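Local coordinates for 2L protein (Yaba-like disease virus, PDB 3IT8), which probably binds the host cytokine tumour necrosis factor through a domain related to MHC class I joined to an Ig-like domain, at residues Val280-His285 with Ala290-Cys295; Lys215-Glu220 with Tyr226-Gly231; Gly115-Tyr120 with Gly139-Lys144; Gly108-Ala113 with Lys125-Met130. All coordinates share one frame; numbering follows the deposited sequence.

Interaction 1 (Val280-His285 with Ala290-Cys295)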
# COMPACT_ATOMS: atom_id res chain seq x y z
N VAL D 280 32.74 23.44 -9.15
CA VAL D 280 32.14 23.50 -10.47
C VAL D 280 30.86 24.31 -10.20
O VAL D 280 30.30 24.27 -9.10
CB VAL D 280 31.81 22.09 -10.97
CG1 VAL D 280 30.83 21.42 -10.04
CG2 VAL D 280 31.25 22.18 -12.34
N CYS D 281 30.41 25.07 -11.18
CA CYS D 281 29.23 25.89 -10.97
C CYS D 281 27.94 25.19 -11.40
O CYS D 281 27.81 24.78 -12.56
CB CYS D 281 29.37 27.22 -11.71
SG CYS D 281 28.03 28.41 -11.39
N VAL D 282 26.99 25.05 -10.47
CA VAL D 282 25.70 24.45 -10.79
C VAL D 282 24.66 25.57 -10.80
O VAL D 282 24.45 26.22 -9.78
CB VAL D 282 25.26 23.40 -9.76
CG1 VAL D 282 24.04 22.67 -10.28
CG2 VAL D 282 26.39 22.41 -9.50
N VAL D 283 24.03 25.78 -11.95
CA VAL D 283 23.04 26.84 -12.12
C VAL D 283 21.61 26.35 -12.12
O VAL D 283 21.24 25.51 -12.95
CB VAL D 283 23.30 27.58 -13.44
CG1 VAL D 283 22.14 28.50 -13.77
CG2 VAL D 283 24.60 28.35 -13.34
N PHE D 284 20.80 26.88 -11.20
CA PHE D 284 19.39 26.50 -11.11
C PHE D 284 18.51 27.60 -11.68
O PHE D 284 18.51 28.72 -11.18
CB PHE D 284 19.00 26.23 -9.67
CG PHE D 284 19.71 25.08 -9.06
CD1 PHE D 284 20.94 25.25 -8.44
CD2 PHE D 284 19.16 23.80 -9.10
CE1 PHE D 284 21.60 24.17 -7.86
CE2 PHE D 284 19.81 22.70 -8.53
CZ PHE D 284 21.04 22.89 -7.90
N HIS D 285 17.78 27.27 -12.73
CA HIS D 285 16.89 28.22 -13.38
C HIS D 285 15.71 27.48 -14.03
O HIS D 285 15.79 26.28 -14.27
CB HIS D 285 17.66 29.00 -14.43
CG HIS D 285 16.84 30.03 -15.13
ND1 HIS D 285 16.56 31.26 -14.58
CD2 HIS D 285 16.21 30.00 -16.32
CE1 HIS D 285 15.79 31.94 -15.40
NE2 HIS D 285 15.56 31.21 -16.46
N ALA D 290 18.63 22.24 -13.94
CA ALA D 290 19.86 22.38 -13.18
C ALA D 290 21.04 21.87 -14.01
O ALA D 290 21.18 20.66 -14.21
CB ALA D 290 19.77 21.62 -11.88
N GLN D 291 21.87 22.79 -14.50
CA GLN D 291 23.03 22.43 -15.30
C GLN D 291 24.36 22.70 -14.61
O GLN D 291 24.49 23.65 -13.83
CB GLN D 291 23.02 23.15 -16.63
CG GLN D 291 22.32 22.39 -17.71
CD GLN D 291 22.72 22.88 -19.09
OE1 GLN D 291 23.92 22.99 -19.39
NE2 GLN D 291 21.74 23.16 -19.95
N VAL D 292 25.35 21.86 -14.90
CA VAL D 292 26.67 22.02 -14.30
C VAL D 292 27.63 22.66 -15.31
O VAL D 292 27.56 22.38 -16.51
CB VAL D 292 27.23 20.66 -13.85
CG1 VAL D 292 28.38 20.88 -12.90
CG2 VAL D 292 26.14 19.84 -13.19
N TYR D 293 28.49 23.54 -14.82
CA TYR D 293 29.46 24.25 -15.68
C TYR D 293 30.83 24.25 -15.03
O TYR D 293 30.97 24.49 -13.83
CB TYR D 293 28.99 25.67 -15.94
CG TYR D 293 27.65 25.75 -16.61
CD1 TYR D 293 26.47 25.82 -15.86
CD2 TYR D 293 27.54 25.73 -18.00
CE1 TYR D 293 25.21 25.89 -16.49
CE2 TYR D 293 26.29 25.80 -18.63
CZ TYR D 293 25.13 25.88 -17.87
OH TYR D 293 23.91 25.97 -18.49
N THR D 294 31.87 24.03 -15.83
CA THR D 294 33.22 23.93 -15.29
C THR D 294 34.26 24.94 -15.76
O THR D 294 33.94 26.05 -16.20
CB THR D 294 33.81 22.54 -15.58
OG1 THR D 294 33.79 22.31 -17.00
CG2 THR D 294 33.00 21.46 -14.89
N CYS D 295 35.51 24.50 -15.64
CA CYS D 295 36.76 25.18 -16.01
C CYS D 295 37.19 26.47 -15.34
O CYS D 295 36.39 27.35 -15.04
CB CYS D 295 36.87 25.33 -17.53
SG CYS D 295 35.54 26.24 -18.36
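Tyr293 packs against Cys281 and Val283 across an antiparallel β-hairpin of the Ig-like domain, where Val280-Phe284 pairs with Gln291-Tyr293. CG lies anti to the carbonyl carbon (chi1 -59°), which turns the Tyr293 ring over strand 280-284 toward Val283. Its CB lies 3.7 Å from Cys281 O. The ring follows, with the same oxygen at its edge, near the ring plane. Further out, CD1 stands 4.0 Å from Val283 CG2, and CE1 reaches Val283 CB obliquely at the same separation. At the tip, Tyr293 OH ends 3.1 Å from Gln291 OE1. Val186 and Val188 of strand 185-189, in the other sheet, touch Tyr293.

Two hydrogen-bonded pairs hold the ladder. Tyr293 N gives a bond to Cys281 O (2.7 Å), and the return bond from Cys281 N to Tyr293 O is less certain because that oxygen is crowded in the model. Val282 and Val292 form the non-hydrogen-bonded pair between them, their side chains on the face opposite Tyr293. Cys281 SG makes the disulfide to Cys202 that ties the two sheets together, as in immunoglobulin domains. At the turn end, Ala290 CB rests 3.5 Å from Phe284 CE2, while Val283 N bonds to Gln291 O almost straight, at 162°.

Interaction 2 (Lys215-Glu220 with Tyr226-Gly231)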
# COMPACT_ATOMS: atom_id res chain seq x y z
N LYS D 215 24.98 27.08 -7.11
CA LYS D 215 25.63 26.22 -6.12
C LYS D 215 27.03 25.84 -6.57
O LYS D 215 27.23 25.40 -7.70
CB LYS D 215 24.83 24.93 -5.88
CG LYS D 215 23.55 25.12 -5.11
CD LYS D 215 22.93 23.81 -4.70
CE LYS D 215 21.76 24.08 -3.76
NZ LYS D 215 21.30 22.85 -3.04
N TRP D 216 27.99 26.02 -5.68
CA TRP D 216 29.37 25.65 -5.96
C TRP D 216 29.68 24.33 -5.27
O TRP D 216 29.65 24.23 -4.05
CB TRP D 216 30.34 26.73 -5.48
CG TRP D 216 30.25 27.98 -6.28
CD1 TRP D 216 29.44 29.04 -6.04
CD2 TRP D 216 30.95 28.26 -7.50
NE1 TRP D 216 29.59 29.98 -7.04
CE2 TRP D 216 30.50 29.53 -7.95
CE3 TRP D 216 31.90 27.58 -8.27
CZ2 TRP D 216 30.98 30.12 -9.12
CZ3 TRP D 216 32.37 28.17 -9.44
CH2 TRP D 216 31.91 29.43 -9.85
N ILE D 217 29.98 23.31 -6.08
CA ILE D 217 30.28 21.98 -5.57
C ILE D 217 31.61 21.44 -6.08
O ILE D 217 31.90 21.54 -7.27
CB ILE D 217 29.17 21.01 -5.98
CG1 ILE D 217 27.81 21.54 -5.50
CG2 ILE D 217 29.43 19.66 -5.40
CD1 ILE D 217 26.64 20.75 -5.99
N GLU D 218 32.41 20.89 -5.18
CA GLU D 218 33.70 20.33 -5.59
C GLU D 218 33.44 19.25 -6.63
O GLU D 218 32.58 18.39 -6.43
CB GLU D 218 34.44 19.79 -4.37
CG GLU D 218 35.07 20.90 -3.55
CD GLU D 218 35.59 20.42 -2.20
OE1 GLU D 218 36.30 19.40 -2.16
OE2 GLU D 218 35.29 21.09 -1.19
N SER D 219 34.18 19.30 -7.74
CA SER D 219 34.00 18.34 -8.83
C SER D 219 34.13 16.86 -8.48
O SER D 219 33.58 16.00 -9.18
CB SER D 219 34.96 18.67 -9.97
OG SER D 219 36.30 18.62 -9.52
N GLU D 220 34.85 16.55 -7.40
CA GLU D 220 35.01 15.16 -6.99
C GLU D 220 33.64 14.50 -6.80
O GLU D 220 33.44 13.34 -7.16
CB GLU D 220 35.80 15.08 -5.68
CG GLU D 220 35.16 15.84 -4.54
CD GLU D 220 35.75 15.49 -3.19
OE1 GLU D 220 35.65 14.31 -2.79
OE2 GLU D 220 36.32 16.39 -2.53
N TYR D 226 29.18 14.89 -15.08
CA TYR D 226 28.76 16.24 -14.69
C TYR D 226 27.28 16.58 -14.91
O TYR D 226 26.93 17.42 -15.75
CB TYR D 226 29.64 17.27 -15.39
CG TYR D 226 31.04 17.26 -14.86
CD1 TYR D 226 32.03 16.46 -15.44
CD2 TYR D 226 31.38 17.98 -13.71
CE1 TYR D 226 33.31 16.38 -14.90
CE2 TYR D 226 32.65 17.90 -13.16
CZ TYR D 226 33.61 17.10 -13.75
OH TYR D 226 34.85 17.00 -13.18
N LYS D 227 26.43 15.90 -14.15
CA LYS D 227 24.98 16.09 -14.16
C LYS D 227 24.58 16.16 -12.70
O LYS D 227 25.10 15.41 -11.86
CB LYS D 227 24.27 14.92 -14.84
CG LYS D 227 24.51 14.81 -16.33
CD LYS D 227 23.79 13.60 -16.91
CE LYS D 227 24.17 13.34 -18.37
NZ LYS D 227 23.58 12.05 -18.87
N TYR D 228 23.69 17.08 -12.37
CA TYR D 228 23.22 17.22 -11.00
C TYR D 228 22.01 16.28 -10.86
O TYR D 228 20.97 16.52 -11.47
CB TYR D 228 22.80 18.67 -10.75
CG TYR D 228 22.40 18.95 -9.33
CD1 TYR D 228 23.36 19.29 -8.38
CD2 TYR D 228 21.06 18.88 -8.94
CE1 TYR D 228 22.99 19.56 -7.05
CE2 TYR D 228 20.68 19.14 -7.62
CZ TYR D 228 21.65 19.48 -6.68
OH TYR D 228 21.27 19.77 -5.38
N VAL D 229 22.15 15.22 -10.07
CA VAL D 229 21.06 14.26 -9.88
C VAL D 229 20.08 14.77 -8.82
O VAL D 229 20.46 14.99 -7.67
CB VAL D 229 21.60 12.89 -9.47
CG1 VAL D 229 20.47 11.89 -9.37
CG2 VAL D 229 22.63 12.43 -10.48
N ASN D 230 18.82 14.91 -9.22
CA ASN D 230 17.79 15.44 -8.33
C ASN D 230 17.87 15.05 -6.86
O ASN D 230 18.34 15.85 -6.03
CB ASN D 230 16.41 15.08 -8.85
CG ASN D 230 15.34 16.07 -8.38
OD1 ASN D 230 15.42 16.65 -7.29
ND2 ASN D 230 14.33 16.27 -9.21
N GLY D 231 17.43 13.85 -6.53
CA GLY D 231 17.45 13.48 -5.12
C GLY D 231 18.80 13.20 -4.46
O GLY D 231 18.84 12.83 -3.29
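Ile217 meets Tyr228, and Ser219 meets Tyr226, where a loop of the Ig-like domain folds back along strand 213-218, an outer strand of its three-stranded sheet. No hydrogen bond joins Lys215-Glu220 to Tyr226-Gly231. The backbones stay apart, with 8.1 Å between Ser219 CA and Tyr226 CA and 10.1 Å between Ile217 CA and Tyr228 CA, and side chains bridge the gap.

Ile217 and Tyr228 point at each other but cross at about a right angle. The isoleucine chain is extended (chi2 173°), which carries CD1 outward until it meets the edge of the ring, in its plane, 4.0 Å from Tyr228 CE1. The tyrosine ring is thus touched on its rim by Ile217, while it stacks with Tyr234 and meets Phe284 edge-to-face, so an aromatic cluster grows from this point of the loop.

Lys215 also lies across Tyr228 at about a right angle. Its extended chain brings NZ within 3.9 Å of Tyr228 OH, a proximity and not a bond; the ammonium group makes its salt bridge with Glu236. Further along the loop, Val229 and Asn230 pack on another protein chain of the assembly.

At the far end Tyr226, its CG beside the backbone N (chi1 -69°), sends its ring back to the start of the 3-10 turn that follows the strand. The hydroxyl of Ser219 is engaged by Ser277 O, and it is the carbon beneath it that touches the tyrosine: Ser219 CB sits at the ring edge, 4.0 Å from Tyr226 CE2 and 3.6 Å from Tyr226 OH.

Interaction 3 (Gly115-Tyr120 with Gly139-Lys144)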
# COMPACT_ATOMS: atom_id res chain seq x y z
N GLY D 115 18.11 46.58 8.74
CA GLY D 115 18.50 45.25 8.28
C GLY D 115 17.62 44.13 8.80
O GLY D 115 16.75 44.37 9.62
N PRO D 116 17.84 42.89 8.34
CA PRO D 116 17.06 41.72 8.75
C PRO D 116 16.92 41.62 10.26
O PRO D 116 17.88 41.85 10.99
CB PRO D 116 17.84 40.55 8.17
CG PRO D 116 19.23 41.08 8.11
CD PRO D 116 19.01 42.46 7.57
N LEU D 117 15.72 41.28 10.71
CA LEU D 117 15.42 41.19 12.13
C LEU D 117 15.14 39.75 12.57
O LEU D 117 15.97 39.13 13.24
CB LEU D 117 14.22 42.09 12.43
CG LEU D 117 13.99 42.44 13.89
CD1 LEU D 117 15.26 43.05 14.45
CD2 LEU D 117 12.84 43.41 13.99
N ALA D 118 13.98 39.21 12.21
CA ALA D 118 13.62 37.84 12.59
C ALA D 118 12.97 37.05 11.48
O ALA D 118 12.21 37.58 10.67
CB ALA D 118 12.69 37.86 13.79
N ARG D 119 13.26 35.76 11.47
CA ARG D 119 12.77 34.81 10.47
C ARG D 119 11.78 33.85 11.12
O ARG D 119 12.02 33.34 12.21
CB ARG D 119 13.97 34.06 9.89
CG ARG D 119 13.67 32.85 9.07
CD ARG D 119 14.97 32.16 8.65
NE ARG D 119 15.73 32.93 7.68
CZ ARG D 119 16.87 33.56 7.96
NH1 ARG D 119 17.37 33.52 9.18
NH2 ARG D 119 17.49 34.25 7.00
N TYR D 120 10.66 33.59 10.46
CA TYR D 120 9.64 32.71 11.02
C TYR D 120 9.85 31.28 10.58
O TYR D 120 9.88 31.00 9.39
CB TYR D 120 8.25 33.15 10.58
CG TYR D 120 7.13 32.31 11.17
CD1 TYR D 120 6.68 32.54 12.47
CD2 TYR D 120 6.57 31.26 10.45
CE1 TYR D 120 5.69 31.72 13.05
CE2 TYR D 120 5.58 30.44 11.02
CZ TYR D 120 5.16 30.68 12.31
OH TYR D 120 4.21 29.89 12.88
N GLY D 139 5.33 43.31 19.93
CA GLY D 139 4.38 43.24 18.84
C GLY D 139 4.12 41.86 18.27
O GLY D 139 3.90 40.88 18.99
N MET D 140 4.15 41.78 16.94
CA MET D 140 3.91 40.54 16.22
C MET D 140 5.05 39.55 16.37
O MET D 140 5.01 38.46 15.82
CB MET D 140 3.75 40.84 14.73
CG MET D 140 5.06 41.27 14.11
SD MET D 140 5.09 41.16 12.32
CE MET D 140 5.20 42.89 11.90
N LEU D 141 6.08 39.93 17.13
CA LEU D 141 7.23 39.07 17.30
C LEU D 141 7.26 38.16 18.53
O LEU D 141 8.18 37.35 18.66
CB LEU D 141 8.50 39.91 17.25
CG LEU D 141 8.78 40.61 15.92
CD1 LEU D 141 10.01 41.50 16.04
CD2 LEU D 141 9.01 39.56 14.84
N THR D 142 6.28 38.26 19.42
CA THR D 142 6.27 37.39 20.59
C THR D 142 5.00 36.60 20.74
O THR D 142 3.93 37.05 20.35
CB THR D 142 6.43 38.16 21.90
OG1 THR D 142 7.37 39.21 21.72
CG2 THR D 142 6.93 37.22 22.99
N VAL D 143 5.12 35.42 21.33
CA VAL D 143 3.96 34.58 21.55
C VAL D 143 3.08 35.28 22.60
O VAL D 143 1.88 35.01 22.70
CB VAL D 143 4.37 33.20 22.07
CG1 VAL D 143 3.14 32.30 22.22
CG2 VAL D 143 5.38 32.60 21.10
N LYS D 144 3.70 36.20 23.35
CA LYS D 144 3.00 36.96 24.39
C LYS D 144 1.84 37.76 23.81
O LYS D 144 0.82 37.95 24.48
CB LYS D 144 3.98 37.92 25.07
CG LYS D 144 5.18 37.26 25.74
CD LYS D 144 4.79 36.52 27.01
CE LYS D 144 4.37 37.48 28.12
NZ LYS D 144 3.98 36.77 29.37
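Leu141 spreads its two methyl groups over neighbouring residues of strand 115-121, one on Leu117 and one on Ala118. The contact between Gly115-Tyr120 and Gly139-Lys144 is small, buried and purely apolar. Leu141 CD1 lies 4.0 Å from Leu117 CD2, the two side chains meeting branch to branch on an oblique course. Leu141 CD2 approaches the single methyl of the alanine, 4.2 Å from Ala118 CB. A chi1 of -64°, with CG anti to the carbonyl carbon, sends the fork of Leu141 toward the sheet, bridging the 8.0 Å between Leu141 CA and Ala118 CA, and chi2 places the two methyls. Phe127 packs on both Ala118 and Leu141, and Ile80 of helix 61-82 on Leu117, so the methyl contacts belong to a wider hydrophobic core.

Backbone geometry explains why two consecutive residues serve one partner. Leu117 and Ala118 both face Val110 on the adjacent strand, a classic β bulge, and the twisted backbone at Leu117 (psi -73°), usual at the first bulge position, lets both side chains point toward Leu141 instead of alternating.

Polar bonds lie around the contact and not across it. Met140 N bonds to Thr76 OG1, fastening the short turn to helix 61-82, while Arg119, directed away from Leu141, forms a salt bridge with Glu247 and thereby reaches the Ig-like domain. The turn thus sits between sheet and helices, just ahead of helix 148-174, and its leucine packs on the bulged strand in the platform of an MHC class I-like domain, two long helices laid over an antiparallel sheet.

Interaction 4 (Gly108-Ala113 with Lys125-Met130)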
# COMPACT_ATOMS: atom_id res chain seq x y z
N GLY D 108 9.42 33.71 5.23
CA GLY D 108 8.59 34.68 5.92
C GLY D 108 9.46 35.27 6.99
O GLY D 108 9.76 34.59 7.98
N TYR D 109 9.91 36.50 6.80
CA TYR D 109 10.74 37.15 7.79
C TYR D 109 10.40 38.62 7.92
O TYR D 109 9.70 39.19 7.09
CB TYR D 109 12.20 36.97 7.41
CG TYR D 109 12.58 37.57 6.08
CD1 TYR D 109 12.98 38.91 5.98
CD2 TYR D 109 12.62 36.78 4.93
CE1 TYR D 109 13.42 39.43 4.77
CE2 TYR D 109 13.05 37.30 3.71
CZ TYR D 109 13.46 38.62 3.63
OH TYR D 109 13.92 39.11 2.44
N VAL D 110 10.90 39.23 8.99
CA VAL D 110 10.65 40.63 9.27
C VAL D 110 11.97 41.36 9.22
O VAL D 110 12.90 40.97 9.89
CB VAL D 110 10.03 40.79 10.68
CG1 VAL D 110 10.02 42.26 11.09
CG2 VAL D 110 8.62 40.24 10.69
N GLU D 111 12.05 42.41 8.39
CA GLU D 111 13.26 43.21 8.34
C GLU D 111 12.96 44.65 8.71
O GLU D 111 11.81 45.10 8.67
CB GLU D 111 13.93 43.14 6.97
CG GLU D 111 13.05 43.51 5.83
CD GLU D 111 13.78 43.45 4.50
OE1 GLU D 111 14.59 42.50 4.32
OE2 GLU D 111 13.53 44.33 3.65
N THR D 112 14.00 45.36 9.11
CA THR D 112 13.93 46.75 9.55
C THR D 112 14.74 47.60 8.59
O THR D 112 15.48 47.07 7.77
CB THR D 112 14.50 46.83 10.98
OG1 THR D 112 13.41 46.86 11.92
CG2 THR D 112 15.38 48.03 11.17
N ALA D 113 14.58 48.91 8.66
CA ALA D 113 15.35 49.78 7.77
C ALA D 113 16.85 49.56 8.07
O ALA D 113 17.70 49.84 7.22
CB ALA D 113 14.97 51.24 8.01
N LYS D 125 7.36 27.03 14.90
CA LYS D 125 6.18 27.89 15.04
C LYS D 125 6.51 29.12 15.90
O LYS D 125 5.79 29.45 16.84
CB LYS D 125 5.02 27.10 15.64
CG LYS D 125 4.48 26.02 14.72
CD LYS D 125 3.57 25.08 15.48
CE LYS D 125 2.95 24.02 14.57
NZ LYS D 125 1.83 24.56 13.71
N ARG D 126 7.60 29.78 15.57
CA ARG D 126 8.04 30.97 16.29
C ARG D 126 9.10 31.69 15.45
O ARG D 126 9.58 31.15 14.45
CB ARG D 126 8.66 30.56 17.63
CG ARG D 126 9.97 29.84 17.46
CD ARG D 126 10.45 29.21 18.74
NE ARG D 126 11.77 28.62 18.59
CZ ARG D 126 12.32 27.76 19.45
NH1 ARG D 126 11.64 27.38 20.53
NH2 ARG D 126 13.53 27.28 19.23
N PHE D 127 9.46 32.91 15.84
CA PHE D 127 10.47 33.66 15.11
C PHE D 127 11.86 33.33 15.64
O PHE D 127 12.01 32.95 16.80
CB PHE D 127 10.24 35.17 15.23
CG PHE D 127 9.19 35.71 14.31
CD1 PHE D 127 7.87 35.80 14.72
CD2 PHE D 127 9.53 36.10 13.02
CE1 PHE D 127 6.89 36.28 13.85
CE2 PHE D 127 8.55 36.58 12.15
CZ PHE D 127 7.23 36.67 12.56
N THR D 128 12.87 33.48 14.79
CA THR D 128 14.25 33.23 15.18
C THR D 128 15.14 34.34 14.66
O THR D 128 14.98 34.79 13.53
CB THR D 128 14.76 31.93 14.60
OG1 THR D 128 13.83 30.89 14.89
CG2 THR D 128 16.11 31.58 15.22
N LYS D 129 16.08 34.78 15.50
CA LYS D 129 17.01 35.84 15.13
C LYS D 129 17.67 35.57 13.78
O LYS D 129 17.96 34.43 13.43
CB LYS D 129 18.09 35.96 16.21
CG LYS D 129 18.53 34.61 16.76
CD LYS D 129 20.04 34.48 16.85
CE LYS D 129 20.66 35.43 17.87
NZ LYS D 129 22.14 35.25 17.98
N MET D 130 17.87 36.63 13.00
CA MET D 130 18.52 36.51 11.70
C MET D 130 19.92 37.08 11.81
O MET D 130 20.73 36.93 10.90
CB MET D 130 17.76 37.28 10.62
CG MET D 130 16.44 36.66 10.21
SD MET D 130 15.83 37.34 8.66
CE MET D 130 14.90 38.70 9.24
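Val110 touches Phe127, and Tyr109 touches Met130, on the two faces of the sheet, across strand 115-121, which runs between strands 103-112 and 126-129. With that strand interposed, the CA atoms of Tyr109 and Phe127 are 8.1 Å apart; no hydrogen bond joins Gly108-Ala113 to Lys125-Met130, and the contact is carried mainly by side chains.

The apolar contact lies on the helix-facing side. Val110 CG2, the branch beside the backbone N, stands 3.9 Å from Phe127 CE2 and approaches the ring obliquely, the two side chains crossing at about a right angle. Trp148 and Leu155 of helix 148-174 pack on the same phenyl group, and Tyr120 meets it edge-to-face.

The Met-aromatic contact occupies the other face of the sheet. Met130 crosses Tyr109 nearly perpendicularly, its SD 4.8 Å from the ring centroid and 40° off the ring normal, an oblique approach. A bend at chi3 (-89°) folds the methyl back, so that Met130 CE comes 3.7 Å from Tyr109 CB.

Polar links lead outward: Tyr109 OH makes a weak hydrogen bond with Gly249 N, its ring also packs on Glu247 and Pro248, and Glu111 OE1 bonds to Tyr243 OH. Adjacent residues of one strand therefore serve opposite faces, Val110 on the face where Phe127 meets helix 148-174 and Tyr109 toward the Ig-like domain, a two-sided sheet consistent with an MHC class I-like platform.

From the N terminus, interaction 4 opens first at 108-113 and interaction 3 at 115-120; interaction 4 then closes at 125-130 and interaction 3 at 139-144, so the two loops cross. Their centres are only about 5 Å apart, and the backbone of strand 115-121 joins the flanking strands of interaction 4, with Ala118 O probably bonded to Val110 N. Interactions 2 and 1 follow in series, each closing a short loop of the Ig-like domain, with strand 213-218 of the former pairing with strand 279-284 of the latter. Some 31 to 36 Å between centres separates these two from interactions 3 and 4, which tie strands, and the turn before helix 148-174, of the MHC-like domain.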